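Local atomic coordinates of neurogenic locus protein delta (Drosophila melanogaster, PDB entry 7ALK), a protein that serves as a ligand for the Notch receptor and is needed to separate neural from epidermal cell lineages, here seen as its N-terminal C2, DSL and first EGF domains. Residues V132-E137 against Y156-T161; G2-R7 against I92-S97. All coordinates share one frame; numbering follows the deposited sequence.

Contact 1 of 2, residues V132-E137 against Y156-T161. With NAG (2-acetamido-2-deoxy-beta-D-glucopyranose), chain D.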
ATOM      1  N   VAL A 132      -0.844  -2.002 -16.405  1.00 26.18           N
ATOM      2  CA  VAL A 132      -0.124  -0.825 -15.929  1.00 26.05           C
ATOM      3  C   VAL A 132       1.297  -1.261 -15.597  1.00 25.89           C
ATOM      4  O   VAL A 132       1.511  -2.018 -14.642  1.00 25.79           O
ATOM      5  CB  VAL A 132      -0.796  -0.180 -14.710  1.00 26.24           C
ATOM      6  CG1 VAL A 132      -0.076   1.102 -14.324  1.00 30.62           C
ATOM      7  CG2 VAL A 132      -2.261   0.096 -14.997  1.00 27.44           C
ATOM      8  N   GLN A 133       2.267  -0.779 -16.374  1.00 25.74           N
ATOM      9  CA  GLN A 133       3.670  -1.166 -16.218  1.00 30.63           C
ATOM     10  C   GLN A 133       4.508   0.106 -16.314  1.00 27.22           C
ATOM     11  O   GLN A 133       4.710   0.636 -17.410  1.00 26.54           O
ATOM     12  CB  GLN A 133       4.068  -2.186 -17.281  1.00 26.71           C
ATOM     13  CG  GLN A 133       5.546  -2.528 -17.315  1.00 31.48           C
ATOM     14  CD  GLN A 133       5.829  -3.833 -18.038  1.00 39.05           C
ATOM     15  OE1 GLN A 133       5.117  -4.822 -17.864  1.00 41.97           O
ATOM     16  NE2 GLN A 133       6.877  -3.841 -18.855  1.00 39.84           N
ATOM     17  N   GLN A 134       4.994   0.591 -15.173  1.00 29.19           N
ATOM     18  CA  GLN A 134       5.679   1.878 -15.125  1.00 29.37           C
ATOM     19  C   GLN A 134       6.622   1.904 -13.925  1.00 25.28           C
ATOM     20  O   GLN A 134       6.695   0.952 -13.143  1.00 23.37           O
ATOM     21  CB  GLN A 134       4.671   3.028 -15.070  1.00 25.74           C
ATOM     22  CG  GLN A 134       3.888   3.093 -13.770  1.00 30.98           C
ATOM     23  CD  GLN A 134       3.026   4.335 -13.666  1.00 38.83           C
ATOM     24  OE1 GLN A 134       3.106   5.080 -12.689  1.00 36.81           O
ATOM     25  NE2 GLN A 134       2.189   4.562 -14.675  1.00 28.07           N
ATOM     26  N   VAL A 135       7.344   3.015 -13.791  1.00 25.00           N
ATOM     27  CA  VAL A 135       8.320   3.219 -12.725  1.00 23.84           C
ATOM     28  C   VAL A 135       7.638   3.979 -11.595  1.00 22.84           C
ATOM     29  O   VAL A 135       7.138   5.093 -11.798  1.00 27.57           O
ATOM     30  CB  VAL A 135       9.553   3.984 -13.234  1.00 23.59           C
ATOM     31  CG1 VAL A 135      10.581   4.144 -12.125  1.00 27.93           C
ATOM     32  CG2 VAL A 135      10.159   3.281 -14.439  1.00 23.87           C
ATOM     33  N   LEU A 136       7.627   3.391 -10.400  1.00 22.56           N
ATOM     34  CA  LEU A 136       6.934   3.959  -9.252  1.00 28.14           C
ATOM     35  C   LEU A 136       7.906   4.151  -8.096  1.00 24.54           C
ATOM     36  O   LEU A 136       8.675   3.242  -7.764  1.00 21.46           O
ATOM     37  CB  LEU A 136       5.763   3.069  -8.825  1.00 26.09           C
ATOM     38  CG  LEU A 136       4.865   3.597  -7.705  1.00 23.16           C
ATOM     39  CD1 LEU A 136       4.513   5.055  -7.941  1.00 25.94           C
ATOM     40  CD2 LEU A 136       3.604   2.761  -7.610  1.00 24.39           C
ATOM     41  N   GLU A 137       7.858   5.327  -7.484  1.00 22.46           N
ATOM     42  CA  GLU A 137       8.720   5.689  -6.371  1.00 23.16           C
ATOM     43  C   GLU A 137       7.955   5.599  -5.055  1.00 26.56           C
ATOM     44  O   GLU A 137       6.725   5.694  -5.015  1.00 25.72           O
ATOM     45  CB  GLU A 137       9.279   7.104  -6.559  1.00 24.45           C
ATOM     46  CG  GLU A 137       8.220   8.188  -6.779  1.00 37.68           C
ATOM     47  CD  GLU A 137       7.632   8.182  -8.183  1.00 32.70           C
ATOM     48  OE1 GLU A 137       8.161   7.455  -9.050  1.00 31.59           O
ATOM     49  OE2 GLU A 137       6.635   8.899  -8.416  1.00 24.52           O
ATOM     50  N   TYR A 156      -8.985   3.911 -10.267  1.00 30.19           N
ATOM     51  CA  TYR A 156      -8.212   3.305  -9.193  1.00 26.05           C
ATOM     52  C   TYR A 156      -7.087   4.240  -8.774  1.00 27.35           C
ATOM     53  O   TYR A 156      -6.681   5.134  -9.521  1.00 29.20           O
ATOM     54  CB  TYR A 156      -7.628   1.951  -9.619  1.00 23.38           C
ATOM     55  CG  TYR A 156      -6.787   2.031 -10.874  1.00 31.46           C
ATOM     56  CD1 TYR A 156      -7.376   2.016 -12.132  1.00 33.25           C
ATOM     57  CD2 TYR A 156      -5.403   2.139 -10.801  1.00 30.98           C
ATOM     58  CE1 TYR A 156      -6.612   2.098 -13.280  1.00 34.02           C
ATOM     59  CE2 TYR A 156      -4.631   2.220 -11.944  1.00 30.28           C
ATOM     60  CZ  TYR A 156      -5.241   2.200 -13.180  1.00 32.60           C
ATOM     61  OH  TYR A 156      -4.479   2.282 -14.322  1.00 41.69           O
ATOM     62  N   ASP A 157      -6.587   4.015  -7.560  1.00 26.68           N
ATOM     63  CA  ASP A 157      -5.391   4.665  -7.049  1.00 27.52           C
ATOM     64  C   ASP A 157      -4.367   3.602  -6.673  1.00 26.87           C
ATOM     65  O   ASP A 157      -4.727   2.496  -6.256  1.00 28.56           O
ATOM     66  CB  ASP A 157      -5.693   5.541  -5.823  1.00 27.96           C
ATOM     67  CG  ASP A 157      -6.828   6.516  -6.062  1.00 30.28           C
ATOM     68  OD1 ASP A 157      -7.107   6.837  -7.235  1.00 33.28           O
ATOM     69  OD2 ASP A 157      -7.442   6.964  -5.070  1.00 29.26           O
ATOM     70  N   PHE A 158      -3.088   3.939  -6.818  1.00 27.76           N
ATOM     71  CA  PHE A 158      -2.022   2.999  -6.498  1.00 27.41           C
ATOM     72  C   PHE A 158      -0.830   3.757  -5.935  1.00 26.54           C
ATOM     73  O   PHE A 158      -0.552   4.891  -6.336  1.00 24.71           O
ATOM     74  CB  PHE A 158      -1.599   2.177  -7.723  1.00 23.70           C
ATOM     75  CG  PHE A 158      -1.082   3.008  -8.866  1.00 25.95           C
ATOM     76  CD1 PHE A 158      -1.954   3.595  -9.767  1.00 30.26           C
ATOM     77  CD2 PHE A 158       0.280   3.192  -9.044  1.00 21.30           C
ATOM     78  CE1 PHE A 158      -1.479   4.356 -10.820  1.00 31.31           C
ATOM     79  CE2 PHE A 158       0.762   3.950 -10.095  1.00 22.03           C
ATOM     80  CZ  PHE A 158      -0.119   4.533 -10.983  1.00 24.46           C
ATOM     81  N   ARG A 159      -0.124   3.116  -5.004  1.00 21.89           N
ATOM     82  CA  ARG A 159       1.062   3.706  -4.398  1.00 23.15           C
ATOM     83  C   ARG A 159       1.853   2.617  -3.690  1.00 21.97           C
ATOM     84  O   ARG A 159       1.371   1.500  -3.488  1.00 16.23           O
ATOM     85  CB  ARG A 159       0.696   4.819  -3.412  1.00 21.31           C
ATOM     86  CG  ARG A 159       0.114   4.304  -2.108  1.00 22.43           C
ATOM     87  CD  ARG A 159      -0.188   5.437  -1.147  1.00 23.31           C
ATOM     88  NE  ARG A 159      -0.666   4.939   0.136  1.00 22.76           N
ATOM     89  CZ  ARG A 159      -1.088   5.711   1.128  1.00 25.10           C
ATOM     90  NH1 ARG A 159      -1.100   7.030   1.019  1.00 28.99           N
ATOM     91  NH2 ARG A 159      -1.505   5.147   2.257  1.00 26.84           N
ATOM     92  N   VAL A 160       3.083   2.963  -3.316  1.00 24.38           N
ATOM     93  CA  VAL A 160       3.937   2.125  -2.481  1.00 21.70           C
ATOM     94  C   VAL A 160       4.360   2.946  -1.273  1.00 22.96           C
ATOM     95  O   VAL A 160       4.846   4.072  -1.424  1.00 23.24           O
ATOM     96  CB  VAL A 160       5.174   1.614  -3.242  1.00 17.71           C
ATOM     97  CG1 VAL A 160       5.847   0.491  -2.462  1.00 16.93           C
ATOM     98  CG2 VAL A 160       4.798   1.151  -4.628  1.00 20.73           C
ATOM     99  N   THR A 161       4.173   2.386  -0.081  1.00 23.35           N
ATOM    100  CA  THR A 161       4.550   3.044   1.160  1.00 22.05           C
ATOM    101  C   THR A 161       5.294   2.060   2.048  1.00 20.09           C
ATOM    102  O   THR A 161       5.014   0.858   2.040  1.00 18.68           O
ATOM    103  CB  THR A 161       3.326   3.594   1.910  1.00 22.14           C
ATOM    104  OG1 THR A 161       2.365   2.548   2.095  1.00 22.82           O
ATOM    105  CG2 THR A 161       2.689   4.736   1.131  1.00 23.14           C
TER
HETATM  106  C1  NAG D 302      -3.040   7.250 -16.846  1.00 66.41           C
HETATM  107  C2  NAG D 302      -2.046   8.409 -16.871  1.00 75.62           C
HETATM  108  C3  NAG D 302      -1.194   8.337 -18.123  1.00 78.91           C
HETATM  109  C4  NAG D 302      -0.310   7.102 -18.060  1.00 74.24           C
HETATM  110  C5  NAG D 302      -1.145   5.855 -17.767  1.00 69.25           C
HETATM  111  C6  NAG D 302      -0.781   5.181 -16.463  1.00 69.73           C
HETATM  112  C7  NAG D 302      -2.989  10.302 -15.625  1.00 80.61           C
HETATM  113  C8  NAG D 302      -3.707  11.615 -15.718  1.00 77.17           C
HETATM  114  N2  NAG D 302      -2.732   9.689 -16.785  1.00 81.09           N
HETATM  115  O3  NAG D 302      -0.394   9.509 -18.226  1.00 76.91           O
HETATM  116  O4  NAG D 302       0.373   6.932 -19.297  1.00 72.13           O
HETATM  117  O5  NAG D 302      -2.557   6.148 -17.717  1.00 73.23           O
HETATM  118  O6  NAG D 302      -1.477   3.954 -16.306  1.00 67.39           O
HETATM  119  O7  NAG D 302      -2.657   9.817 -14.548  1.00 69.66           O
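L136 and F158 meet between the two sheets of the C2 beta-sandwich, where residues 132-137 face strand 153-161. L136 CD2 lies at the edge of the F158 ring, 3.6 Å from F158 CD2, and the same methyl packs against V160 CG2. CG of L136 stands anti to the backbone N (chi1 -175°), which sets it over toward strand 153-161, and CD2 carries the contact from there. V160 offers the methyl that lies anti to its own carbonyl carbon.

Q134 meets the next part of the same rim, at CE2 and CZ, tip to tip with F158 and with its amide plane turned 82° from the ring. Q134 OE1 sits in the plane of the ring at the edge, 3.7 Å from F158 CE2, and accepts a hydrogen bond from K143 NZ, which is consistent with the oxygen, not the NH2, turning to the ring.

Further along, the V132 and Y156 side chains pass one another on opposed courses, V132 CG2 coming up obliquely to the phenol end of Y156.

In the next shell, F4 of strand 3-12 packs against L136, F158 and V160, while F104 of strand 103-113 backs V132, Q134 and L136. An N-acetylglucosamine of a protein-attached glycan borders the contact beside V132 and Y156; its C6 lies 3.5 Å from Q134 NE2.

Contact 2 of 2, residues G2-R7 against I92-S97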
ATOM      1  N   GLY A   2       7.533  -2.170   3.628  1.00 19.73           N
ATOM      2  CA  GLY A   2       6.779  -1.641   2.508  1.00 20.44           C
ATOM      3  C   GLY A   2       5.651  -2.520   2.003  1.00 21.05           C
ATOM      4  O   GLY A   2       5.567  -3.704   2.344  1.00 22.37           O
ATOM      5  N   SER A   3       4.776  -1.940   1.183  1.00 20.01           N
ATOM      6  CA  SER A   3       3.653  -2.657   0.594  1.00 17.35           C
ATOM      7  C   SER A   3       3.093  -1.835  -0.559  1.00 18.20           C
ATOM      8  O   SER A   3       3.086  -0.602  -0.512  1.00 21.63           O
ATOM      9  CB  SER A   3       2.551  -2.940   1.625  1.00 19.85           C
ATOM     10  OG  SER A   3       3.010  -3.811   2.642  1.00 27.99           O
ATOM     11  N   PHE A   4       2.630  -2.533  -1.592  1.00 15.79           N
ATOM     12  CA  PHE A   4       2.004  -1.912  -2.752  1.00 15.02           C
ATOM     13  C   PHE A   4       0.494  -1.982  -2.572  1.00 17.40           C
ATOM     14  O   PHE A   4      -0.076  -3.077  -2.510  1.00 15.90           O
ATOM     15  CB  PHE A   4       2.429  -2.609  -4.047  1.00 17.53           C
ATOM     16  CG  PHE A   4       1.870  -1.981  -5.301  1.00 17.66           C
ATOM     17  CD1 PHE A   4       0.593  -2.287  -5.744  1.00 17.86           C
ATOM     18  CD2 PHE A   4       2.634  -1.104  -6.049  1.00 19.06           C
ATOM     19  CE1 PHE A   4       0.087  -1.712  -6.895  1.00 19.97           C
ATOM     20  CE2 PHE A   4       2.132  -0.527  -7.202  1.00 16.40           C
ATOM     21  CZ  PHE A   4       0.857  -0.833  -7.625  1.00 16.75           C
ATOM     22  N   GLU A   5      -0.150  -0.820  -2.486  1.00 18.71           N
ATOM     23  CA  GLU A   5      -1.589  -0.727  -2.279  1.00 18.08           C
ATOM     24  C   GLU A   5      -2.270  -0.279  -3.563  1.00 22.76           C
ATOM     25  O   GLU A   5      -1.894   0.744  -4.146  1.00 28.01           O
ATOM     26  CB  GLU A   5      -1.923   0.249  -1.149  1.00 20.45           C
ATOM     27  CG  GLU A   5      -1.541  -0.240   0.237  1.00 27.36           C
ATOM     28  CD  GLU A   5      -1.674   0.842   1.292  1.00 32.23           C
ATOM     29  OE1 GLU A   5      -1.525   2.034   0.948  1.00 34.27           O
ATOM     30  OE2 GLU A   5      -1.930   0.499   2.466  1.00 30.62           O
ATOM     31  N   LEU A   6      -3.269  -1.044  -3.998  1.00 19.61           N
ATOM     32  CA  LEU A   6      -4.114  -0.679  -5.128  1.00 21.21           C
ATOM     33  C   LEU A   6      -5.542  -0.537  -4.622  1.00 26.18           C
ATOM     34  O   LEU A   6      -6.147  -1.518  -4.177  1.00 28.84           O
ATOM     35  CB  LEU A   6      -4.037  -1.721  -6.245  1.00 21.27           C
ATOM     36  CG  LEU A   6      -5.095  -1.596  -7.346  1.00 21.91           C
ATOM     37  CD1 LEU A   6      -5.004  -0.245  -8.036  1.00 23.77           C
ATOM     38  CD2 LEU A   6      -4.960  -2.718  -8.358  1.00 18.34           C
ATOM     39  N   ARG A   7      -6.076   0.681  -4.687  1.00 24.14           N
ATOM     40  CA  ARG A   7      -7.410   0.987  -4.178  1.00 25.97           C
ATOM     41  C   ARG A   7      -8.344   1.235  -5.356  1.00 24.80           C
ATOM     42  O   ARG A   7      -8.240   2.262  -6.033  1.00 28.62           O
ATOM     43  CB  ARG A   7      -7.377   2.195  -3.245  1.00 27.70           C
ATOM     44  CG  ARG A   7      -8.754   2.651  -2.787  1.00 30.87           C
ATOM     45  CD  ARG A   7      -8.657   3.773  -1.767  1.00 33.59           C
ATOM     46  NE  ARG A   7      -8.015   4.960  -2.317  1.00 29.87           N
ATOM     47  CZ  ARG A   7      -7.674   6.024  -1.603  1.00 29.59           C
ATOM     48  NH1 ARG A   7      -7.897   6.082  -0.300  1.00 37.66           N
ATOM     49  NH2 ARG A   7      -7.092   7.055  -2.209  1.00 28.45           N
ATOM     50  N   ILE A  92      -6.213  -3.085  -1.729  1.00 24.56           N
ATOM     51  CA  ILE A  92      -5.570  -4.393  -1.778  1.00 23.83           C
ATOM     52  C   ILE A  92      -4.072  -4.196  -1.588  1.00 20.61           C
ATOM     53  O   ILE A  92      -3.464  -3.338  -2.237  1.00 26.16           O
ATOM     54  CB  ILE A  92      -5.872  -5.101  -3.108  1.00 16.58           C
ATOM     55  CG1 ILE A  92      -7.372  -5.067  -3.401  1.00 17.03           C
ATOM     56  CG2 ILE A  92      -5.369  -6.534  -3.076  1.00 15.40           C
ATOM     57  CD1 ILE A  92      -7.748  -5.678  -4.732  1.00 17.85           C
ATOM     58  N   GLN A  93      -3.473  -4.989  -0.704  1.00 18.29           N
ATOM     59  CA  GLN A  93      -2.080  -4.817  -0.314  1.00 18.13           C
ATOM     60  C   GLN A  93      -1.246  -6.006  -0.768  1.00 19.72           C
ATOM     61  O   GLN A  93      -1.574  -7.157  -0.460  1.00 18.20           O
ATOM     62  CB  GLN A  93      -1.953  -4.644   1.200  1.00 25.70           C
ATOM     63  CG  GLN A  93      -2.572  -3.368   1.736  1.00 31.91           C
ATOM     64  CD  GLN A  93      -2.181  -3.092   3.172  1.00 37.05           C
ATOM     65  OE1 GLN A  93      -1.440  -3.863   3.783  1.00 36.11           O
ATOM     66  NE2 GLN A  93      -2.675  -1.988   3.720  1.00 44.82           N
ATOM     67  N   PHE A  94      -0.163  -5.720  -1.493  1.00 22.39           N
ATOM     68  CA  PHE A  94       0.838  -6.717  -1.859  1.00 18.22           C
ATOM     69  C   PHE A  94       2.139  -6.393  -1.135  1.00 20.20           C
ATOM     70  O   PHE A  94       2.912  -5.541  -1.601  1.00 20.27           O
ATOM     71  CB  PHE A  94       1.062  -6.746  -3.374  1.00 16.93           C
ATOM     72  CG  PHE A  94      -0.199  -6.894  -4.175  1.00 19.58           C
ATOM     73  CD1 PHE A  94      -0.936  -5.783  -4.551  1.00 16.81           C
ATOM     74  CD2 PHE A  94      -0.640  -8.147  -4.565  1.00 18.94           C
ATOM     75  CE1 PHE A  94      -2.095  -5.922  -5.293  1.00 13.83           C
ATOM     76  CE2 PHE A  94      -1.794  -8.292  -5.307  1.00 14.88           C
ATOM     77  CZ  PHE A  94      -2.523  -7.179  -5.671  1.00 11.27           C
ATOM     78  N   PRO A  95       2.429  -7.032  -0.006  1.00 18.93           N
ATOM     79  CA  PRO A  95       3.638  -6.695   0.746  1.00 21.61           C
ATOM     80  C   PRO A  95       4.880  -7.345   0.152  1.00 18.03           C
ATOM     81  O   PRO A  95       4.812  -8.297  -0.627  1.00 17.59           O
ATOM     82  CB  PRO A  95       3.342  -7.249   2.143  1.00 19.36           C
ATOM     83  CG  PRO A  95       2.476  -8.434   1.874  1.00 15.70           C
ATOM     84  CD  PRO A  95       1.642  -8.085   0.658  1.00 19.52           C
ATOM     85  N   PHE A  96       6.032  -6.802   0.543  1.00 15.89           N
ATOM     86  CA  PHE A  96       7.322  -7.344   0.144  1.00 17.44           C
ATOM     87  C   PHE A  96       8.291  -7.221   1.311  1.00 19.63           C
ATOM     88  O   PHE A  96       8.034  -6.517   2.290  1.00 21.09           O
ATOM     89  CB  PHE A  96       7.870  -6.645  -1.112  1.00 19.74           C
ATOM     90  CG  PHE A  96       7.832  -5.143  -1.047  1.00 17.42           C
ATOM     91  CD1 PHE A  96       6.722  -4.444  -1.491  1.00 19.06           C
ATOM     92  CD2 PHE A  96       8.919  -4.428  -0.572  1.00 21.40           C
ATOM     93  CE1 PHE A  96       6.687  -3.062  -1.442  1.00 18.14           C
ATOM     94  CE2 PHE A  96       8.890  -3.045  -0.523  1.00 21.01           C
ATOM     95  CZ  PHE A  96       7.773  -2.362  -0.957  1.00 18.22           C
ATOM     96  N   SER A  97       9.415  -7.931   1.205  1.00 22.18           N
ATOM     97  CA  SER A  97      10.439  -7.934   2.243  1.00 19.41           C
ATOM     98  C   SER A  97      11.806  -7.523   1.714  1.00 21.55           C
ATOM     99  O   SER A  97      12.802  -7.638   2.439  1.00 29.49           O
ATOM    100  CB  SER A  97      10.526  -9.315   2.901  1.00 23.06           C
ATOM    101  OG  SER A  97       9.289  -9.679   3.489  1.00 29.92           O
TER
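One face of the F96 ring carries the G2 peptide in the C2 beta-sandwich, with G2 C 3.6 Å above the ring plane and offset toward the rim, while S3 N approaches the ring obliquely at F96 CE1. CG of F96 stands between its backbone N and carbonyl carbon (chi1 49°), which sets it back toward G2, the residue before strand 3-7. The positive phi of G2 suits glycine. An alanine in place of F96 would probably leave the G2 peptide without its aromatic cover and open a gap beside W100 and V160, which the ring also touches. The F94 ring has F4 O at its edge, 3.5 Å from F94 CD1; the F4 and F94 side chains leave the sheet in the same direction, flank to flank, their CD1 atoms in contact.

F4 and F94 belong to an antiparallel strand pair, 3-7 against 92-95; F96 follows it in the chain. F4-F94 and L6-I92 are its hydrogen-bonded pairs, each closed by two backbone bonds; that from F4 N to F94 O is almost straight (178°). F4, L6, I92 and F94 turn to the buried face, where V45 and L47 of strand 40-48 and V65 of strand 63-72 meet them.

S3, E5, Q93 and P95 occupy the other face. E5 and Q93 run alongside each other, both extended beyond CG, with E5 CG 3.6 Å from Q93 CG and E5 OE2 2.9 Å from Q93 NE2. The second carboxylate oxygen, E5 OE1, forms a salt bridge with R159 of strand 153-161. At the strand start S3 OG donates back to G2 O at 2.6 Å, from above the carbonyl plane.

How the contacts relate
Both contacts are largely buried, but they hold the C2 domain together in different directions. Contact 2 joins neighbouring strands within one sheet, mainly through backbone hydrogen bonds, with a more polar outer face. Contact 1 spans from one sheet to the other and depends on side-chain packing, with sugar at one end. They share a sheet, since strands 3-12 and 153-161 are neighbours in it: R7 NH2 and D157 OD2 form a salt bridge of 2.9 Å, and S3 N probably bonds to T161 O. F4, a member of contact 2, also borders contact 1, so their apolar sides form one core.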